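Local coordinates for protein Maltose/maltodextrin transport permease homologue (Bdellovibrio bacteriovorus HD100, PDB 6FFL) that binds maltotriose through this solute-binding domain, MalE, which is fused to the transmembrane subunit MalF of a maltose/maltodextrin ABC transporter, at residues Ile108-Gly113 with Lys270-Asn275; Gly64-Val69 with Thr339-Thr344; Gln91-Leu96 with Pro311-Ala316. One frame throughout, in Å; residues are numbered along the deposited sequence.

Contact 1 of 3, residues Ile108-Gly113 with Lys270-Asn275; sequences IGDAVG and KGYSLN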
loop_
_atom_site.group_PDB
_atom_site.type_symbol
_atom_site.label_atom_id
_atom_site.label_comp_id
_atom_site.label_asym_id
_atom_site.label_seq_id
_atom_site.Cartn_x
_atom_site.Cartn_y
_atom_site.Cartn_z
ATOM N N ILE A 108 -14.270 3.241 5.180
ATOM C CA ILE A 108 -14.812 2.666 3.951
ATOM C C ILE A 108 -13.911 3.070 2.790
ATOM O O ILE A 108 -13.688 4.266 2.549
ATOM C CB ILE A 108 -16.273 3.078 3.686
ATOM C CG1 ILE A 108 -16.692 2.594 2.301
ATOM C CG2 ILE A 108 -16.472 4.594 3.803
ATOM C CD1 ILE A 108 -16.909 1.096 2.255
ATOM N N GLY A 109 -13.400 2.072 2.073
ATOM C CA GLY A 109 -12.540 2.317 0.938
ATOM C C GLY A 109 -13.299 2.358 -0.376
ATOM O O GLY A 109 -14.376 1.780 -0.509
ATOM N N ASP A 110 -12.704 3.062 -1.344
ATOM C CA ASP A 110 -13.292 3.197 -2.665
ATOM C C ASP A 110 -12.776 2.155 -3.646
ATOM O O ASP A 110 -13.305 2.053 -4.759
ATOM C CB ASP A 110 -13.049 4.613 -3.212
ATOM C CG ASP A 110 -11.584 5.052 -3.137
ATOM O OD1 ASP A 110 -10.794 4.476 -2.353
ATOM O OD2 ASP A 110 -11.227 6.008 -3.866
ATOM N N ALA A 111 -11.774 1.372 -3.255
ATOM C CA ALA A 111 -11.219 0.346 -4.123
ATOM C C ALA A 111 -10.727 -0.796 -3.249
ATOM O O ALA A 111 -10.726 -0.713 -2.021
ATOM C CB ALA A 111 -10.085 0.904 -5.002
ATOM N N VAL A 112 -10.324 -1.880 -3.885
ATOM C CA VAL A 112 -9.721 -3.001 -3.179
ATOM C C VAL A 112 -8.414 -3.331 -3.881
ATOM O O VAL A 112 -8.340 -3.332 -5.114
ATOM C CB VAL A 112 -10.671 -4.221 -3.129
ATOM C CG1 VAL A 112 -9.953 -5.475 -2.668
ATOM C CG2 VAL A 112 -11.858 -3.917 -2.193
ATOM N N GLY A 113 -7.373 -3.580 -3.098
ATOM C CA GLY A 113 -6.086 -3.915 -3.681
ATOM C C GLY A 113 -4.987 -3.527 -2.714
ATOM O O GLY A 113 -4.803 -4.189 -1.695
ATOM N N LYS A 270 -7.525 1.377 0.799
ATOM C CA LYS A 270 -7.313 2.697 1.375
ATOM C C LYS A 270 -8.678 3.368 1.403
ATOM O O LYS A 270 -9.431 3.275 0.432
ATOM C CB LYS A 270 -6.287 3.505 0.561
ATOM C CG LYS A 270 -4.885 2.848 0.501
ATOM C CD LYS A 270 -3.970 3.560 -0.486
ATOM C CE LYS A 270 -4.347 3.229 -1.936
ATOM N NZ LYS A 270 -4.212 1.770 -2.250
ATOM N N GLY A 271 -9.034 3.974 2.533
ATOM C CA GLY A 271 -10.400 4.441 2.641
ATOM C C GLY A 271 -10.548 5.612 3.582
ATOM O O GLY A 271 -9.582 6.081 4.188
ATOM N N TYR A 272 -11.799 6.066 3.700
ATOM C CA TYR A 272 -12.160 7.287 4.408
ATOM C C TYR A 272 -12.614 6.996 5.833
ATOM O O TYR A 272 -13.331 6.021 6.085
ATOM C CB TYR A 272 -13.274 8.025 3.658
ATOM C CG TYR A 272 -12.899 8.443 2.243
ATOM C CD1 TYR A 272 -12.265 9.662 2.012
ATOM C CD2 TYR A 272 -13.187 7.631 1.151
ATOM C CE1 TYR A 272 -11.928 10.064 0.735
ATOM C CE2 TYR A 272 -12.839 8.015 -0.139
ATOM C CZ TYR A 272 -12.208 9.238 -0.337
ATOM O OH TYR A 272 -11.850 9.642 -1.608
ATOM N N SER A 273 -12.183 7.850 6.760
ATOM C CA SER A 273 -12.688 7.868 8.126
ATOM C C SER A 273 -13.157 9.276 8.451
ATOM O O SER A 273 -12.659 10.247 7.882
ATOM C CB SER A 273 -11.616 7.443 9.149
ATOM O OG SER A 273 -11.126 6.129 8.897
ATOM N N LEU A 274 -14.112 9.374 9.381
ATOM C CA LEU A 274 -14.647 10.648 9.863
ATOM C C LEU A 274 -14.017 11.029 11.204
ATOM O O LEU A 274 -13.992 10.219 12.133
ATOM C CB LEU A 274 -16.166 10.551 10.018
ATOM C CG LEU A 274 -17.043 10.467 8.764
ATOM C CD1 LEU A 274 -18.503 10.310 9.180
ATOM C CD2 LEU A 274 -16.895 11.715 7.915
ATOM N N ASN A 275 -13.521 12.265 11.299
ATOM C CA ASN A 275 -12.963 12.794 12.539
ATOM C C ASN A 275 -14.002 12.776 13.655
ATOM O O ASN A 275 -15.160 13.165 13.461
ATOM C CB ASN A 275 -12.462 14.222 12.295
ATOM C CG ASN A 275 -11.454 14.695 13.330
ATOM O OD1 ASN A 275 -11.463 14.259 14.478
ATOM N ND2 ASN A 275 -10.569 15.605 12.915
HETATM O O HOH W 1 -12.754 8.265 -3.617
#
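Ile108 and Tyr272 trade two backbone hydrogen bonds, the doubly bonded unit of an antiparallel pairing. Tyr272 N gives its hydrogen to Ile108 O at 2.9 Å, nearly straight (169°) but from above the carbonyl plane; in return Ile108 N donates to Tyr272 O at 3.1 Å, this time within the carbonyl plane. A water joins the side chains beyond: it donates to Asp110 OD2 at 2.7 Å and accepts from Tyr272 OH at 2.6 Å, lying in the plane of the phenol ring at its edge. Asp110 OD1 takes a hydrogen bond from Tyr63, so both carboxylate oxygens are held. One residue on from the bonded pair, the chains close in until Gly109 CA and Gly271 CA stand 3.5 Å apart, where neither residue has a side chain to hold the backbones apart. The phenol CG lies anti to its own carbonyl carbon (chi1 -60°), and Tyr272 CD2 comes to 3.7 Å from Ile108 O, near the ring plane. Ile108 and Tyr272 both touch Leu291 of helix 281-294, while Lys270 reaches Asn114 and touches the bound sugar. In this buried strand pairing Asp110, tied to Tyr63 directly and to Tyr272 through water, would probably stay charged.

Contact 2 of 3, residues Gly64-Val69 with Thr339-Thr344; sequences GPSDQV and TPMPVT. With GLC (alpha-D-glucopyranose), chain B; GLC (alpha-D-glucopyranose), chain C.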
loop_
_atom_site.group_PDB
_atom_site.type_symbol
_atom_site.label_atom_id
_atom_site.label_comp_id
_atom_site.label_asym_id
_atom_site.label_seq_id
_atom_site.Cartn_x
_atom_site.Cartn_y
_atom_site.Cartn_z
ATOM N N GLY A 64 -6.580 6.886 3.966
ATOM C CA GLY A 64 -5.321 6.161 3.897
ATOM C C GLY A 64 -5.498 4.672 4.102
ATOM O O GLY A 64 -6.624 4.164 4.209
ATOM N N PRO A 65 -4.381 3.952 4.227
ATOM C CA PRO A 65 -4.440 2.482 4.250
ATOM C C PRO A 65 -5.209 1.961 5.451
ATOM O O PRO A 65 -5.265 2.593 6.507
ATOM C CB PRO A 65 -2.967 2.057 4.328
ATOM C CG PRO A 65 -2.164 3.288 4.013
ATOM C CD PRO A 65 -3.005 4.475 4.341
ATOM N N SER A 66 -5.780 0.767 5.287
ATOM C CA SER A 66 -6.701 0.268 6.296
ATOM C C SER A 66 -6.047 -0.009 7.644
ATOM O O SER A 66 -6.761 -0.004 8.650
ATOM C CB SER A 66 -7.406 -0.985 5.792
ATOM O OG SER A 66 -6.478 -1.917 5.325
ATOM N N ASP A 67 -4.722 -0.238 7.713
ATOM C CA ASP A 67 -4.174 -0.471 9.044
ATOM C C ASP A 67 -4.159 0.786 9.899
ATOM O O ASP A 67 -3.892 0.687 11.105
ATOM C CB ASP A 67 -2.775 -1.124 8.984
ATOM C CG ASP A 67 -1.749 -0.298 8.220
ATOM O OD1 ASP A 67 -0.570 -0.283 8.647
ATOM O OD2 ASP A 67 -2.100 0.274 7.163
ATOM N N GLN A 68 -4.492 1.954 9.357
ATOM C CA GLN A 68 -4.551 3.075 10.288
ATOM C C GLN A 68 -5.807 3.033 11.160
ATOM O O GLN A 68 -5.898 3.803 12.123
ATOM C CB GLN A 68 -4.390 4.410 9.545
ATOM C CG GLN A 68 -5.485 4.809 8.627
ATOM C CD GLN A 68 -5.083 5.962 7.707
ATOM O OE1 GLN A 68 -3.903 6.213 7.456
ATOM N NE2 GLN A 68 -6.072 6.669 7.212
ATOM N N VAL A 69 -6.716 2.084 10.915
ATOM C CA VAL A 69 -7.934 1.971 11.726
ATOM C C VAL A 69 -7.594 1.716 13.193
ATOM O O VAL A 69 -8.149 2.359 14.098
ATOM C CB VAL A 69 -8.844 0.862 11.166
ATOM C CG1 VAL A 69 -9.844 0.412 12.215
ATOM C CG2 VAL A 69 -9.557 1.345 9.917
ATOM N N THR A 339 -2.486 -12.125 1.627
ATOM C CA THR A 339 -3.205 -12.255 2.886
ATOM C C THR A 339 -3.762 -10.893 3.276
ATOM O O THR A 339 -3.214 -9.861 2.883
ATOM C CB THR A 339 -2.313 -12.796 4.023
ATOM O OG1 THR A 339 -1.366 -11.804 4.415
ATOM C CG2 THR A 339 -1.570 -14.064 3.605
ATOM N N PRO A 340 -4.854 -10.858 4.040
ATOM C CA PRO A 340 -5.504 -9.570 4.327
ATOM C C PRO A 340 -4.630 -8.680 5.196
ATOM O O PRO A 340 -3.970 -9.145 6.127
ATOM C CB PRO A 340 -6.789 -9.971 5.069
ATOM C CG PRO A 340 -6.986 -11.414 4.756
ATOM C CD PRO A 340 -5.626 -11.998 4.564
ATOM N N MET A 341 -4.668 -7.382 4.908
ATOM C CA MET A 341 -3.950 -6.410 5.714
ATOM C C MET A 341 -4.466 -6.443 7.151
ATOM O O MET A 341 -5.676 -6.284 7.365
ATOM C CB MET A 341 -4.136 -5.009 5.132
ATOM C CG MET A 341 -3.493 -3.890 5.944
ATOM S SD MET A 341 -1.684 -3.963 5.763
ATOM C CE MET A 341 -1.316 -2.305 5.194
ATOM N N PRO A 342 -3.611 -6.662 8.148
ATOM C CA PRO A 342 -4.078 -6.566 9.538
ATOM C C PRO A 342 -4.214 -5.106 9.941
ATOM O O PRO A 342 -3.503 -4.235 9.440
ATOM C CB PRO A 342 -2.976 -7.280 10.334
ATOM C CG PRO A 342 -1.735 -7.101 9.515
ATOM C CD PRO A 342 -2.193 -7.067 8.053
ATOM N N VAL A 343 -5.173 -4.825 10.831
ATOM C CA VAL A 343 -5.489 -3.442 11.177
ATOM C C VAL A 343 -5.420 -3.163 12.670
ATOM O O VAL A 343 -5.662 -2.029 13.082
ATOM C CB VAL A 343 -6.865 -3.003 10.626
ATOM C CG1 VAL A 343 -6.953 -3.241 9.105
ATOM C CG2 VAL A 343 -8.016 -3.714 11.376
ATOM N N THR A 344 -5.097 -4.148 13.498
ATOM C CA THR A 344 -5.006 -3.901 14.933
ATOM C C THR A 344 -3.853 -2.936 15.230
ATOM O O THR A 344 -2.897 -2.841 14.451
ATOM C CB THR A 344 -4.778 -5.207 15.689
ATOM O OG1 THR A 344 -3.574 -5.810 15.208
ATOM C CG2 THR A 344 -5.935 -6.160 15.472
HETATM C C1 GLC B . 2.026 0.304 4.647
HETATM C C2 GLC B . 1.112 0.580 5.843
HETATM C C3 GLC B . 1.768 1.621 6.755
HETATM C C4 GLC B . 3.144 1.143 7.186
HETATM C C5 GLC B . 4.002 0.828 5.952
HETATM C C6 GLC B . 5.301 0.149 6.373
HETATM O O2 GLC B . -0.188 1.025 5.407
HETATM O O3 GLC B . 0.957 1.828 7.933
HETATM O O4 GLC B . 3.773 2.171 7.967
HETATM O O5 GLC B . 3.306 -0.115 5.129
HETATM O O6 GLC B . 6.247 0.076 5.286
HETATM C C1 GLC C . 1.695 2.322 -0.170
HETATM C C2 GLC C . 0.560 1.593 0.538
HETATM C C3 GLC C . 0.635 1.718 2.052
HETATM C C4 GLC C . 2.033 1.296 2.492
HETATM C C5 GLC C . 3.068 2.159 1.776
HETATM C C6 GLC C . 4.493 1.774 2.193
HETATM O O2 GLC C . -0.683 2.129 0.046
HETATM O O3 GLC C . -0.349 0.845 2.634
HETATM O O4 GLC C . 2.171 1.497 3.890
HETATM O O5 GLC C . 2.946 1.928 0.377
HETATM O O6 GLC C . 5.418 2.812 1.800
HETATM O O HOH W 2 -2.250 -0.633 12.874
#
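Asp67 and Met341 cross obliquely at the sugar, and here the contact is tight. The carboxylate takes two hydrogen bonds from one glucose (chain B): O3 donates to Asp67 OD1 at 2.7 Å and O2 to Asp67 OD2, also at 2.7 Å. This bidentate grip fixes the flat group against the ring's neighbouring hydroxyls, and Trp351 NE1 adds a weak hydrogen bond to Asp67 OD1. Met341 CG is anti to its backbone N (chi1 177°) and packs 3.6 Å from Ser66 OG; the thioether then bends so that Met341 CE ends 3.3 Å from Asp67 OD2. Behind the carboxylate, Pro342 O presses on Asp67 CB at 3.2 Å, a buried carbonyl without a hydrogen-bonding partner. Val343 CG1 sits over the backbone at 3.3 Å from Ser66 O. The looser side is toward Val69 and Thr344: Val69 CB and Val343 CB are 4.4 Å apart, and a water spans the backbones by donating to both Asp67 O and Thr344 O. The short 3-10 turn 66-68 follows strand 61-65, with Ser66 and Val69 resting on Met107 of strand 104-109, while Met341 follows strand 339-340, leans on Leu266 of strand 266-274 and lines the maltotriose pocket with Pro65 and Asp67.

Contact 3 of 3, residues Gln91-Leu96 with Pro311-Ala316; sequences QNFDPL and PSNLQA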
loop_
_atom_site.group_PDB
_atom_site.type_symbol
_atom_site.label_atom_id
_atom_site.label_comp_id
_atom_site.label_asym_id
_atom_site.label_seq_id
_atom_site.Cartn_x
_atom_site.Cartn_y
_atom_site.Cartn_z
ATOM N N GLN A 91 -22.826 -4.002 3.389
ATOM C CA GLN A 91 -22.980 -5.248 2.644
ATOM C C GLN A 91 -22.853 -5.050 1.138
ATOM O O GLN A 91 -22.737 -6.041 0.410
ATOM C CB GLN A 91 -24.325 -5.913 2.972
ATOM C CG GLN A 91 -25.524 -4.980 2.918
ATOM C CD GLN A 91 -26.870 -5.698 3.028
ATOM O OE1 GLN A 91 -27.464 -6.103 2.023
ATOM N NE2 GLN A 91 -27.365 -5.834 4.253
ATOM N N ASN A 92 -22.866 -3.808 0.657
ATOM C CA ASN A 92 -22.739 -3.537 -0.771
ATOM C C ASN A 92 -21.294 -3.476 -1.229
ATOM O O ASN A 92 -21.045 -3.278 -2.429
ATOM C CB ASN A 92 -23.437 -2.219 -1.132
ATOM C CG ASN A 92 -24.932 -2.260 -0.888
ATOM O OD1 ASN A 92 -25.539 -1.243 -0.541
ATOM N ND2 ASN A 92 -25.537 -3.435 -1.053
ATOM N N PHE A 93 -20.341 -3.634 -0.311
ATOM C CA PHE A 93 -18.923 -3.509 -0.614
ATOM C C PHE A 93 -18.188 -4.789 -0.239
ATOM O O PHE A 93 -18.572 -5.494 0.700
ATOM C CB PHE A 93 -18.306 -2.303 0.132
ATOM C CG PHE A 93 -18.998 -0.996 -0.169
ATOM C CD1 PHE A 93 -18.564 -0.184 -1.196
ATOM C CD2 PHE A 93 -20.111 -0.601 0.559
ATOM C CE1 PHE A 93 -19.215 1.017 -1.482
ATOM C CE2 PHE A 93 -20.757 0.593 0.281
ATOM C CZ PHE A 93 -20.311 1.401 -0.738
ATOM N N ASP A 94 -17.140 -5.087 -1.007
ATOM C CA ASP A 94 -16.150 -6.082 -0.621
ATOM C C ASP A 94 -15.740 -5.865 0.835
ATOM O O ASP A 94 -15.360 -4.745 1.198
ATOM C CB ASP A 94 -14.930 -5.928 -1.534
ATOM C CG ASP A 94 -13.914 -7.066 -1.404
ATOM O OD1 ASP A 94 -13.764 -7.658 -0.319
ATOM O OD2 ASP A 94 -13.243 -7.359 -2.418
ATOM N N PRO A 95 -15.806 -6.888 1.694
ATOM C CA PRO A 95 -15.389 -6.690 3.098
ATOM C C PRO A 95 -13.960 -6.205 3.254
ATOM O O PRO A 95 -13.648 -5.575 4.272
ATOM C CB PRO A 95 -15.573 -8.077 3.720
ATOM C CG PRO A 95 -16.604 -8.743 2.847
ATOM C CD PRO A 95 -16.322 -8.246 1.459
ATOM N N LEU A 96 -13.078 -6.472 2.286
ATOM C CA LEU A 96 -11.716 -5.944 2.362
ATOM C C LEU A 96 -11.681 -4.425 2.342
ATOM O O LEU A 96 -10.709 -3.826 2.815
ATOM C CB LEU A 96 -10.877 -6.482 1.200
ATOM C CG LEU A 96 -10.426 -7.937 1.323
ATOM C CD1 LEU A 96 -9.889 -8.415 -0.026
ATOM C CD2 LEU A 96 -9.371 -8.085 2.417
ATOM N N PRO A 311 -12.952 -1.499 -8.102
ATOM C CA PRO A 311 -13.895 -0.884 -7.155
ATOM C C PRO A 311 -14.145 -1.759 -5.937
ATOM O O PRO A 311 -14.105 -2.989 -5.999
ATOM C CB PRO A 311 -15.187 -0.736 -7.980
ATOM C CG PRO A 311 -14.687 -0.595 -9.395
ATOM C CD PRO A 311 -13.504 -1.542 -9.469
ATOM N N SER A 312 -14.467 -1.099 -4.827
ATOM C CA SER A 312 -14.917 -1.815 -3.645
ATOM C C SER A 312 -16.395 -2.180 -3.721
ATOM O O SER A 312 -16.819 -3.163 -3.103
ATOM C CB SER A 312 -14.659 -0.965 -2.404
ATOM O OG SER A 312 -15.317 0.279 -2.518
ATOM N N ASN A 313 -17.197 -1.397 -4.443
ATOM C CA ASN A 313 -18.618 -1.692 -4.557
ATOM C C ASN A 313 -18.819 -2.893 -5.480
ATOM O O ASN A 313 -18.264 -2.938 -6.579
ATOM C CB ASN A 313 -19.369 -0.471 -5.083
ATOM C CG ASN A 313 -20.849 -0.731 -5.244
ATOM O OD1 ASN A 313 -21.268 -1.395 -6.186
ATOM N ND2 ASN A 313 -21.651 -0.214 -4.309
ATOM N N LEU A 314 -19.589 -3.879 -5.015
ATOM C CA LEU A 314 -19.682 -5.149 -5.728
ATOM C C LEU A 314 -20.410 -4.992 -7.057
ATOM O O LEU A 314 -19.968 -5.541 -8.072
ATOM C CB LEU A 314 -20.373 -6.201 -4.849
ATOM C CG LEU A 314 -19.620 -6.513 -3.537
ATOM C CD1 LEU A 314 -20.388 -7.487 -2.655
ATOM C CD2 LEU A 314 -18.199 -7.034 -3.806
ATOM N N GLN A 315 -21.526 -4.253 -7.081
ATOM C CA GLN A 315 -22.233 -4.069 -8.346
ATOM C C GLN A 315 -21.425 -3.237 -9.340
ATOM O O GLN A 315 -21.564 -3.426 -10.556
ATOM C CB GLN A 315 -23.606 -3.424 -8.121
ATOM C CG GLN A 315 -24.532 -3.434 -9.367
ATOM C CD GLN A 315 -24.774 -4.829 -9.946
ATOM O OE1 GLN A 315 -24.741 -5.826 -9.237
ATOM N NE2 GLN A 315 -25.045 -4.890 -11.255
ATOM N N ALA A 316 -20.592 -2.314 -8.857
ATOM C CA ALA A 316 -19.779 -1.506 -9.770
ATOM C C ALA A 316 -18.822 -2.366 -10.591
ATOM O O ALA A 316 -18.413 -1.965 -11.690
ATOM C CB ALA A 316 -18.982 -0.456 -8.992
HETATM O O HOH W 3 -22.993 -3.547 -4.463
#
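Phe93 meets Ser312 at its edge: Ser312 OG, hydrogen-bonded to Gly109 O, lies near the ring plane, 3.5 Å from Phe93 CD1. Asn313 approaches the same ring obliquely, its CB 3.9 Å from Phe93 CE1, and its amide plane stands 90° to the ring. Tyr89 is an aromatic neighbour of the same ring, the two planes about 40° apart. The two loops share a single backbone bridge centred on Phe93 and Asn313. Leu314 N donates to Asn92 O at 3.0 Å along an almost straight line (173°), and Asp94 N donates to Ser312 O at 2.9 Å in the plane of that carbonyl. Phe93 CA also leans on Ser312 O as a CA-H...O contact. Asn92 O receives a further hydrogen bond from a water, which itself accepts from Gln315 N and so links Asn92 O to Gln315 N. Leu314 closes the outer margin, its CD2 3.6 Å from Asp94 N.

Each loop also braces itself. Asp94 OD1 accepts from Leu96 N at 2.9 Å in an Asx turn, the amide coming from above the carboxylate plane, while OD2 forms a salt bridge with Arg317. Asn313 OD1 accepts from Ala316 N on an in-plane lone pair, an Asx motif. The contact thus ties the loop between helix 87-90 and strand 100-101 to the one leading from strand 310-311 to helix 320-323. Gln300 of helix 297-307 touches Phe93 and accepts from Asn313 N, while Val112 of strand 111-112 packs on Asp94 and Ser312.

Overall arrangement
The three contacts nest along the chain: 108-113 with 270-275 lies inside the loop closed by contact 3, which lies inside that closed by contact 2. Contacts 1 and 2, with centres about 10 Å apart, share the mixed sheet, where strand 266-274 pairs with strands 61-65, 104-109 and 339-340; Gly271 N probably bonds to Gly64 O where they join. Contact 3 lies about 11 Å from contact 1, linked by Ser312 OG to Gly109 O, and about 17 Å from contact 2, centre to centre. The sheet thus brings residues far apart in sequence, Lys270 with Pro65, Asp67 and Met341, to the maltotriose pocket, with contact 3 farther from it.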